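Local coordinates for protein putative fimbriae assembly chaperone (Salmonella typhimurium, PDB 2CO7) that probably acts in the periplasm as a PapD-family chaperone that helps fimbrial subunits fold and holds them ready for assembly, at residues B[78-83]-B[128-133]; B[90-95]-B[180-185]; B[140-145]-B[163-168]. One frame throughout, in Å; residues are numbered along the deposited sequence.

Contact 1 of 3, residues B[78-83]-B[128-133]; sequences IVRTGG and LIFRPD
Arg80 leaves its strand with CG opposite the backbone N (chi1 -172°) and stays extended through chi2, which carries its CD methylene to the ring of Phe130, whose own CG is likewise opposite the backbone N; the bend at chi3 then turns the guanidinium toward Gly82. The contact belongs to the immunoglobulin-like beta sandwich of the PapD N-terminal domain, and it joins strand 73-80 to strand 116-131 through side chains. The two strands are not neighbours in the sheet order, no hydrogen bond crosses the contact, and the CA atoms lie 9.4 Å apart for Ile78 and Leu128 and 9.2 Å apart for Arg80 and Phe130, consistent with packing across the interior of the sandwich.

Two pairs carry the packing. Deeper in, Ile78 and Leu128 run alongside each other in opposing senses, and the branch methyl Ile78 CG2 meets Leu128 CD2 at 3.7 Å. Val61 and Val95 also pack on Ile78, and Val21 and Tyr23 on Leu128, which embeds this pair in the apolar core.

Nearer the surface, Arg80 CD lies 3.8 Å from Phe130 CE1 and 4.0 Å from Phe130 CZ. The approach is oblique, and the guanidinium plane is turned 71° from the ring plane, so the geometry is that of an aliphatic methylene laid against an aromatic ring and gives no evidence of a cation-pi stack. Phe59 of strand 59-68 touches both Arg80 and Phe130. The guanidinium NH1 donates to the carbonyl of Gly82, which ties the end of the strand to the turn that follows. Arg80 NH1 and Gly82 O are 2.7 Å apart, with the acceptor almost exactly in the guanidinium plane but the donor 38° out of the carbonyl plane.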
loop_
_atom_site.group_PDB
_atom_site.type_symbol
_atom_site.label_atom_id
_atom_site.label_comp_id
_atom_site.label_asym_id
_atom_site.label_seq_id
_atom_site.Cartn_x
_atom_site.Cartn_y
_atom_site.Cartn_z
ATOM N N ILE B 78 0.136 19.701 -0.258
ATOM C CA ILE B 78 -0.281 19.140 1.035
ATOM C C ILE B 78 0.041 20.170 2.123
ATOM O O ILE B 78 1.163 20.626 2.189
ATOM C CB ILE B 78 0.504 17.842 1.344
ATOM C CG1 ILE B 78 0.309 16.791 0.235
ATOM C CG2 ILE B 78 0.094 17.319 2.734
ATOM C CD1 ILE B 78 1.334 15.649 0.236
ATOM N N VAL B 79 -0.930 20.533 2.966
ATOM C CA VAL B 79 -0.705 21.604 3.954
ATOM C C VAL B 79 -1.274 21.158 5.302
ATOM O O VAL B 79 -2.361 20.570 5.352
ATOM C CB VAL B 79 -1.302 22.989 3.488
ATOM C CG1 VAL B 79 -0.645 23.503 2.209
ATOM C CG2 VAL B 79 -2.808 22.902 3.273
ATOM N N ARG B 80 -0.496 21.336 6.375
ATOM C CA ARG B 80 -1.024 21.111 7.723
ATOM C C ARG B 80 -2.087 22.131 8.049
ATOM O O ARG B 80 -1.863 23.336 7.850
ATOM C CB ARG B 80 0.081 21.194 8.777
ATOM C CG ARG B 80 -0.411 20.759 10.157
ATOM C CD ARG B 80 0.665 20.856 11.276
ATOM N NE ARG B 80 1.120 22.238 11.491
ATOM C CZ ARG B 80 0.486 23.186 12.193
ATOM N NH1 ARG B 80 -0.678 22.961 12.788
ATOM N NH2 ARG B 80 1.022 24.401 12.273
ATOM N N THR B 81 -3.223 21.698 8.603
ATOM C CA THR B 81 -4.300 22.672 8.884
ATOM C C THR B 81 -4.608 22.990 10.322
ATOM O O THR B 81 -5.488 23.834 10.582
ATOM C CB THR B 81 -5.655 22.298 8.262
ATOM O OG1 THR B 81 -6.651 23.100 8.896
ATOM C CG2 THR B 81 -6.015 20.855 8.546
ATOM N N GLY B 82 -3.936 22.326 11.248
ATOM C CA GLY B 82 -4.131 22.549 12.691
ATOM C C GLY B 82 -3.544 21.321 13.380
ATOM O O GLY B 82 -2.418 20.929 13.087
ATOM N N GLY B 83 -4.305 20.695 14.277
ATOM C CA GLY B 83 -3.833 19.466 14.930
ATOM C C GLY B 83 -3.019 19.746 16.177
ATOM O O GLY B 83 -2.641 20.885 16.455
ATOM N N LEU B 128 3.344 10.058 4.779
ATOM C CA LEU B 128 3.506 11.502 4.915
ATOM C C LEU B 128 3.999 11.720 6.352
ATOM O O LEU B 128 3.240 11.587 7.342
ATOM C CB LEU B 128 2.177 12.219 4.673
ATOM C CG LEU B 128 2.161 13.709 5.031
ATOM C CD1 LEU B 128 3.164 14.438 4.076
ATOM C CD2 LEU B 128 0.748 14.289 4.843
ATOM N N ILE B 129 5.267 12.043 6.464
ATOM C CA ILE B 129 5.934 12.020 7.773
ATOM C C ILE B 129 6.153 13.424 8.239
ATOM O O ILE B 129 6.934 14.181 7.623
ATOM C CB ILE B 129 7.238 11.172 7.782
ATOM C CG1 ILE B 129 6.950 9.722 7.303
ATOM C CG2 ILE B 129 7.884 11.109 9.206
ATOM C CD1 ILE B 129 8.233 8.843 6.989
ATOM N N PHE B 130 5.482 13.749 9.354
ATOM C CA PHE B 130 5.601 15.075 9.921
ATOM C C PHE B 130 6.804 15.182 10.866
ATOM O O PHE B 130 6.875 14.438 11.825
ATOM C CB PHE B 130 4.297 15.489 10.618
ATOM C CG PHE B 130 4.334 16.885 11.144
ATOM C CD1 PHE B 130 4.128 17.969 10.282
ATOM C CD2 PHE B 130 4.559 17.123 12.503
ATOM C CE1 PHE B 130 4.145 19.328 10.803
ATOM C CE2 PHE B 130 4.573 18.429 13.023
ATOM C CZ PHE B 130 4.370 19.534 12.165
ATOM N N ARG B 131 7.714 16.109 10.587
ATOM C CA ARG B 131 8.939 16.284 11.378
ATOM C C ARG B 131 8.960 17.677 12.049
ATOM O O ARG B 131 9.180 18.739 11.378
ATOM C CB ARG B 131 10.175 16.051 10.495
ATOM C CG ARG B 131 11.511 16.028 11.290
ATOM C CD ARG B 131 12.645 15.654 10.412
ATOM N NE ARG B 131 12.434 14.302 9.858
ATOM C CZ ARG B 131 13.096 13.795 8.831
ATOM N NH1 ARG B 131 14.054 14.505 8.209
ATOM N NH2 ARG B 131 12.797 12.572 8.423
ATOM N N PRO B 132 8.713 17.688 13.370
ATOM C CA PRO B 132 8.810 18.913 14.160
ATOM C C PRO B 132 10.163 19.584 13.941
ATOM O O PRO B 132 11.159 18.909 13.674
ATOM C CB PRO B 132 8.641 18.421 15.601
ATOM C CG PRO B 132 7.810 17.173 15.447
ATOM C CD PRO B 132 8.309 16.533 14.206
ATOM N N ASP B 133 10.187 20.909 14.056
ATOM C CA ASP B 133 11.398 21.670 13.773
ATOM C C ASP B 133 12.522 21.334 14.770
ATOM O O ASP B 133 13.703 21.364 14.421
ATOM C CB ASP B 133 11.064 23.165 13.772
ATOM C CG ASP B 133 12.073 24.005 12.983
ATOM O OD1 ASP B 133 12.684 24.922 13.585
ATOM O OD2 ASP B 133 12.266 23.732 11.782
#

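Contact 2 of 3, residues B[90-95]-B[180-185]; sequences ETLQWV and LEYVPP. With SO4 (sulfate ion), chain D.
The interdomain cleft of the two-domain PapD-type chaperone is where this contact lies: strand 91-100 of the N-terminal domain, and Glu90 just before it, meet the loop 180-185 of the C-terminal domain. Tyr182 is the main bridge, reaching over to Leu92 and Trp94, and Pro185 makes a second foothold on Glu90.

In Tyr182, CG sits between the backbone N and the carbonyl carbon (chi1 65°), which sends the ring across the cleft. Its hydroxyl comes within 4.1 Å of Leu92 CD2, and Tyr182 CE1 lies 4.2 Å from Trp94 CZ2; the two rings meet obliquely, without a stack. Leu92 also braces the indole from within its own strand, CD2 standing 3.4 Å above the plane of Trp94 toward the rim. An aromatic side chain of another protein chain meets Trp94 edge-to-face, so the tryptophan serves both the domain interface and the interface with a bound partner.

The polar link is made by water. One molecule lies in the plane of both rings, 2.6 Å from Tyr182 OH and a weak 3.4 Å from Trp94 NE1, an N-H that also bonds to Ala51 O.

At the other foothold, Pro185 CG rests 3.7 Å from Glu90 O. The Glu90 carboxylate points to other partners, a salt bridge to Arg131 and the backbone N of Tyr164, the latter again across the domain boundary.

A sulfate, probably from the crystallisation liquor, occupies the cleft beside Tyr182 and is also bound by Lys127 and by residues of the other protein chain. Tyr182 N donates to sulfate O3 at 3.0 Å with an N-H...O angle of 148°, while sulfate O2 lies at the ring edge, 3.5 Å from Tyr182 CD1.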
loop_
_atom_site.group_PDB
_atom_site.type_symbol
_atom_site.label_atom_id
_atom_site.label_comp_id
_atom_site.label_asym_id
_atom_site.label_seq_id
_atom_site.Cartn_x
_atom_site.Cartn_y
_atom_site.Cartn_z
ATOM N N GLU B 90 8.572 12.558 15.421
ATOM C CA GLU B 90 7.756 12.503 14.190
ATOM C C GLU B 90 6.360 11.915 14.423
ATOM O O GLU B 90 6.125 11.165 15.374
ATOM C CB GLU B 90 8.451 11.630 13.138
ATOM C CG GLU B 90 9.767 12.254 12.632
ATOM C CD GLU B 90 10.348 11.519 11.450
ATOM O OE1 GLU B 90 10.260 10.280 11.420
ATOM O OE2 GLU B 90 10.933 12.180 10.561
ATOM N N THR B 91 5.457 12.236 13.502
ATOM C CA THR B 91 4.097 11.736 13.473
ATOM C C THR B 91 3.850 11.318 12.038
ATOM O O THR B 91 4.107 12.085 11.111
ATOM C CB THR B 91 3.039 12.804 13.865
ATOM O OG1 THR B 91 3.224 13.202 15.231
ATOM C CG2 THR B 91 1.614 12.210 13.725
ATOM N N LEU B 92 3.390 10.088 11.866
ATOM C CA LEU B 92 3.202 9.532 10.540
ATOM C C LEU B 92 1.743 9.657 10.127
ATOM O O LEU B 92 0.839 9.454 10.951
ATOM C CB LEU B 92 3.622 8.056 10.525
ATOM C CG LEU B 92 3.571 7.518 9.082
ATOM C CD1 LEU B 92 4.826 6.710 8.699
ATOM C CD2 LEU B 92 2.325 6.728 8.882
ATOM N N GLN B 93 1.529 10.014 8.868
ATOM C CA GLN B 93 0.209 9.959 8.223
ATOM C C GLN B 93 0.390 9.199 6.886
ATOM O O GLN B 93 1.520 8.844 6.489
ATOM C CB GLN B 93 -0.251 11.402 7.880
ATOM C CG GLN B 93 -0.692 12.294 8.964
ATOM C CD GLN B 93 0.412 12.868 9.840
ATOM O OE1 GLN B 93 0.143 13.215 10.945
ATOM N NE2 GLN B 93 1.634 13.006 9.319
ATOM N N TRP B 94 -0.714 9.004 6.163
ATOM C CA TRP B 94 -0.673 8.440 4.835
ATOM C C TRP B 94 -1.405 9.365 3.880
ATOM O O TRP B 94 -2.539 9.754 4.147
ATOM C CB TRP B 94 -1.402 7.104 4.809
ATOM C CG TRP B 94 -0.715 6.048 5.612
ATOM C CD1 TRP B 94 -0.928 5.745 6.953
ATOM C CD2 TRP B 94 0.326 5.190 5.163
ATOM N NE1 TRP B 94 -0.074 4.731 7.340
ATOM C CE2 TRP B 94 0.712 4.380 6.274
ATOM C CE3 TRP B 94 1.003 5.047 3.945
ATOM C CZ2 TRP B 94 1.700 3.386 6.175
ATOM C CZ3 TRP B 94 1.989 4.021 3.840
ATOM C CH2 TRP B 94 2.340 3.242 4.971
ATOM N N VAL B 95 -0.755 9.681 2.770
ATOM C CA VAL B 95 -1.379 10.454 1.691
ATOM C C VAL B 95 -1.699 9.428 0.590
ATOM O O VAL B 95 -0.812 8.772 0.074
ATOM C CB VAL B 95 -0.503 11.687 1.246
ATOM C CG1 VAL B 95 0.912 11.299 0.724
ATOM C CG2 VAL B 95 -1.231 12.519 0.203
ATOM N N LEU B 180 9.608 -7.273 9.151
ATOM C CA LEU B 180 9.737 -6.265 10.199
ATOM C C LEU B 180 8.958 -5.044 9.692
ATOM O O LEU B 180 9.260 -4.531 8.632
ATOM C CB LEU B 180 11.200 -5.880 10.438
ATOM C CG LEU B 180 11.648 -5.318 11.802
ATOM C CD1 LEU B 180 13.160 -5.052 11.843
ATOM C CD2 LEU B 180 10.891 -4.095 12.263
ATOM N N GLU B 181 7.956 -4.594 10.439
ATOM C CA GLU B 181 7.221 -3.373 10.080
ATOM C C GLU B 181 8.086 -2.141 10.384
ATOM O O GLU B 181 9.081 -2.245 11.122
ATOM C CB GLU B 181 5.913 -3.303 10.866
ATOM C CG GLU B 181 4.868 -4.360 10.475
ATOM C CD GLU B 181 3.765 -4.543 11.525
ATOM O OE1 GLU B 181 3.938 -4.100 12.691
ATOM O OE2 GLU B 181 2.732 -5.167 11.187
ATOM N N TYR B 182 7.734 -0.979 9.836
ATOM C CA TYR B 182 8.427 0.258 10.216
ATOM C C TYR B 182 8.344 0.423 11.734
ATOM O O TYR B 182 7.377 -0.016 12.337
ATOM C CB TYR B 182 7.850 1.468 9.505
ATOM C CG TYR B 182 6.429 1.842 9.842
ATOM C CD1 TYR B 182 5.362 1.472 8.992
ATOM C CD2 TYR B 182 6.153 2.631 10.969
ATOM C CE1 TYR B 182 4.053 1.860 9.286
ATOM C CE2 TYR B 182 4.848 3.029 11.283
ATOM C CZ TYR B 182 3.815 2.667 10.438
ATOM O OH TYR B 182 2.566 3.122 10.811
ATOM N N VAL B 183 9.401 0.946 12.326
ATOM C CA VAL B 183 9.494 1.119 13.770
ATOM C C VAL B 183 9.234 2.591 14.127
ATOM O O VAL B 183 10.016 3.465 13.760
ATOM C CB VAL B 183 10.881 0.707 14.310
ATOM C CG1 VAL B 183 10.796 0.508 15.792
ATOM C CG2 VAL B 183 11.365 -0.586 13.619
ATOM N N PRO B 184 8.118 2.866 14.824
ATOM C CA PRO B 184 7.851 4.260 15.213
ATOM C C PRO B 184 8.871 4.859 16.181
ATOM O O PRO B 184 9.694 4.128 16.803
ATOM C CB PRO B 184 6.424 4.184 15.819
ATOM C CG PRO B 184 5.818 2.947 15.118
ATOM C CD PRO B 184 7.017 1.987 15.248
ATOM N N PRO B 185 8.801 6.202 16.372
ATOM C CA PRO B 185 9.657 6.838 17.349
ATOM C C PRO B 185 9.543 6.195 18.741
ATOM O O PRO B 185 8.455 5.796 19.144
ATOM C CB PRO B 185 9.113 8.277 17.393
ATOM C CG PRO B 185 8.565 8.491 16.000
ATOM C CD PRO B 185 7.900 7.153 15.711
HETATM S S SO4 D . 6.661 -1.066 6.208
HETATM O O1 SO4 D . 6.599 -2.091 5.150
HETATM O O2 SO4 D . 5.845 0.080 5.829
HETATM O O3 SO4 D . 6.156 -1.727 7.410
HETATM O O4 SO4 D . 8.053 -0.699 6.522
HETATM O O HOH W 1 0.474 2.297 9.607
#

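Contact 3 of 3, residues B[140-145]-B[163-168]; sequences EDVAGN and FYMNLA
Apolar packing carries the whole contact between Val142 and Ala143 on one side and Phe163 and Met165 on the other; no hydrogen bond crosses it. Segment 163-168 belongs to the C-terminal domain of the PapD-type chaperone, and residues 140-145 pack against it.

The aliphatic-aromatic part is the Val142-Phe163 pair. Val142 CG2 is about equally far from two ring atoms, 3.6 Å from Phe163 CD1 and 3.7 Å from Phe163 CE1. The two side chains cross at about a right angle, and the methyl approaches the ring obliquely.

The thioether part centres on Met165. Its chain folds at chi2 (-72°), which carries SD and CE to Val142 and Ala143. The methyl CE ends 3.8 Å from Ala143 CA, and SD stands 4.1 Å from Ala143 CB, so the methionine touches both the backbone and the side chain of the alanine. The same CE also approaches Val142 CG2 at 4.1 Å, joining the two parts into one patch.

Backbone bonding within residues 140-145 is represented by Asn145 N, which donates to Val142 O at 2.9 Å.

In the fold, helix 139-142 comes between the long strand 116-131 and strand 147-151 along the chain, and the contact sets Val142 and Ala143 against the segment leading into strand 167-168. Pro139 of the helix also touches Phe163 and Met165, Val205 of strand 201-205 packs on both Ala143 and Met165, and Arg131 at the end of strand 116-131 lies against Phe163.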
loop_
_atom_site.group_PDB
_atom_site.type_symbol
_atom_site.label_atom_id
_atom_site.label_comp_id
_atom_site.label_asym_id
_atom_site.label_seq_id
_atom_site.Cartn_x
_atom_site.Cartn_y
_atom_site.Cartn_z
ATOM N N GLU B 140 18.692 8.458 9.215
ATOM C CA GLU B 140 19.924 7.729 8.942
ATOM C C GLU B 140 21.116 8.242 9.759
ATOM O O GLU B 140 22.026 7.469 10.048
ATOM C CB GLU B 140 20.217 7.645 7.441
ATOM C CG GLU B 140 20.742 8.917 6.812
ATOM C CD GLU B 140 20.975 8.814 5.293
ATOM O OE1 GLU B 140 21.211 7.709 4.749
ATOM O OE2 GLU B 140 20.963 9.880 4.643
ATOM N N ASP B 141 21.072 9.512 10.177
ATOM C CA ASP B 141 22.062 10.078 11.078
ATOM C C ASP B 141 22.175 9.326 12.399
ATOM O O ASP B 141 23.246 9.283 12.973
ATOM C CB ASP B 141 21.727 11.533 11.368
ATOM C CG ASP B 141 21.928 12.439 10.173
ATOM O OD1 ASP B 141 21.350 13.562 10.198
ATOM O OD2 ASP B 141 22.680 12.045 9.222
ATOM N N VAL B 142 21.051 8.775 12.867
ATOM C CA VAL B 142 20.955 8.126 14.192
ATOM C C VAL B 142 20.528 6.661 14.132
ATOM O O VAL B 142 20.245 6.059 15.186
ATOM C CB VAL B 142 20.044 8.931 15.214
ATOM C CG1 VAL B 142 20.699 10.288 15.575
ATOM C CG2 VAL B 142 18.632 9.178 14.679
ATOM N N ALA B 143 20.477 6.079 12.931
ATOM C CA ALA B 143 19.982 4.696 12.743
ATOM C C ALA B 143 20.902 3.627 13.357
ATOM O O ALA B 143 20.455 2.502 13.645
ATOM C CB ALA B 143 19.711 4.394 11.255
ATOM N N GLY B 144 22.169 3.987 13.587
ATOM C CA GLY B 144 23.116 3.146 14.324
ATOM C C GLY B 144 22.796 3.067 15.813
ATOM O O GLY B 144 23.487 2.366 16.566
ATOM N N ASN B 145 21.758 3.784 16.257
ATOM C CA ASN B 145 21.356 3.702 17.663
ATOM C C ASN B 145 20.256 2.721 17.957
ATOM O O ASN B 145 19.850 2.588 19.108
ATOM C CB ASN B 145 21.032 5.068 18.213
ATOM C CG ASN B 145 22.260 5.920 18.327
ATOM O OD1 ASN B 145 23.394 5.414 18.286
ATOM N ND2 ASN B 145 22.060 7.207 18.468
ATOM N N PHE B 163 12.507 9.326 15.426
ATOM C CA PHE B 163 12.166 9.129 14.015
ATOM C C PHE B 163 11.413 7.854 13.763
ATOM O O PHE B 163 11.686 6.857 14.417
ATOM C CB PHE B 163 13.432 9.072 13.146
ATOM C CG PHE B 163 14.227 10.350 13.146
ATOM C CD1 PHE B 163 15.298 10.508 14.040
ATOM C CD2 PHE B 163 13.878 11.413 12.335
ATOM C CE1 PHE B 163 16.030 11.686 14.071
ATOM C CE2 PHE B 163 14.618 12.601 12.343
ATOM C CZ PHE B 163 15.696 12.738 13.226
ATOM N N TYR B 164 10.524 7.853 12.758
ATOM C CA TYR B 164 10.151 6.580 12.162
ATOM C C TYR B 164 11.346 5.977 11.460
ATOM O O TYR B 164 12.016 6.655 10.680
ATOM C CB TYR B 164 8.995 6.704 11.148
ATOM C CG TYR B 164 7.723 7.069 11.850
ATOM C CD1 TYR B 164 6.804 6.094 12.212
ATOM C CD2 TYR B 164 7.472 8.396 12.213
ATOM C CE1 TYR B 164 5.637 6.432 12.897
ATOM C CE2 TYR B 164 6.285 8.749 12.896
ATOM C CZ TYR B 164 5.400 7.766 13.242
ATOM O OH TYR B 164 4.233 8.088 13.892
ATOM N N MET B 165 11.547 4.678 11.682
ATOM C CA MET B 165 12.701 3.959 11.131
ATOM C C MET B 165 12.162 2.965 10.105
ATOM O O MET B 165 11.554 1.949 10.444
ATOM C CB MET B 165 13.469 3.247 12.267
ATOM C CG MET B 165 14.313 4.185 13.115
ATOM S SD MET B 165 15.775 4.761 12.173
ATOM C CE MET B 165 16.459 6.007 13.286
ATOM N N ASN B 166 12.341 3.302 8.842
ATOM C CA ASN B 166 11.760 2.529 7.782
ATOM C C ASN B 166 12.868 1.625 7.301
ATOM O O ASN B 166 13.697 2.034 6.501
ATOM C CB ASN B 166 11.238 3.490 6.708
ATOM C CG ASN B 166 10.116 4.352 7.243
ATOM O OD1 ASN B 166 9.039 3.839 7.603
ATOM N ND2 ASN B 166 10.367 5.658 7.360
ATOM N N LEU B 167 12.887 0.399 7.816
ATOM C CA LEU B 167 14.016 -0.491 7.583
ATOM C C LEU B 167 13.905 -1.237 6.253
ATOM O O LEU B 167 12.830 -1.647 5.839
ATOM C CB LEU B 167 14.199 -1.484 8.739
ATOM C CG LEU B 167 14.845 -1.005 10.064
ATOM C CD1 LEU B 167 15.212 0.487 10.170
ATOM C CD2 LEU B 167 13.911 -1.428 11.178
ATOM N N ALA B 168 15.036 -1.346 5.558
ATOM C CA ALA B 168 15.116 -2.167 4.355
ATOM C C ALA B 168 16.348 -3.071 4.427
ATOM O O ALA B 168 17.287 -2.803 5.201
ATOM C CB ALA B 168 15.159 -1.284 3.125
#

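In the fold
The three contacts trace a path from the N-terminal sandwich to the C-terminal domain. Contact 1 and contact 2 have centres 13 Å apart and both reach the same sheet, through neighbouring strands 116-131 and 91-100; along the chain their segments alternate. Contact 3 lies 12 Å from contact 2 and 20 Å from contact 1, centre to centre; it opens after contact 1 has closed, and both its segments fall between those of contact 2. Direct joints connect them: Val183 O bonds to Met165 N, and Ile129 packs on Tyr164 and Asn166. Contact 2 joins the N-terminal strand 91-100 to the C-terminal loop 180-185, with contact 1 in the N-terminal part and contact 3 in the C-terminal part.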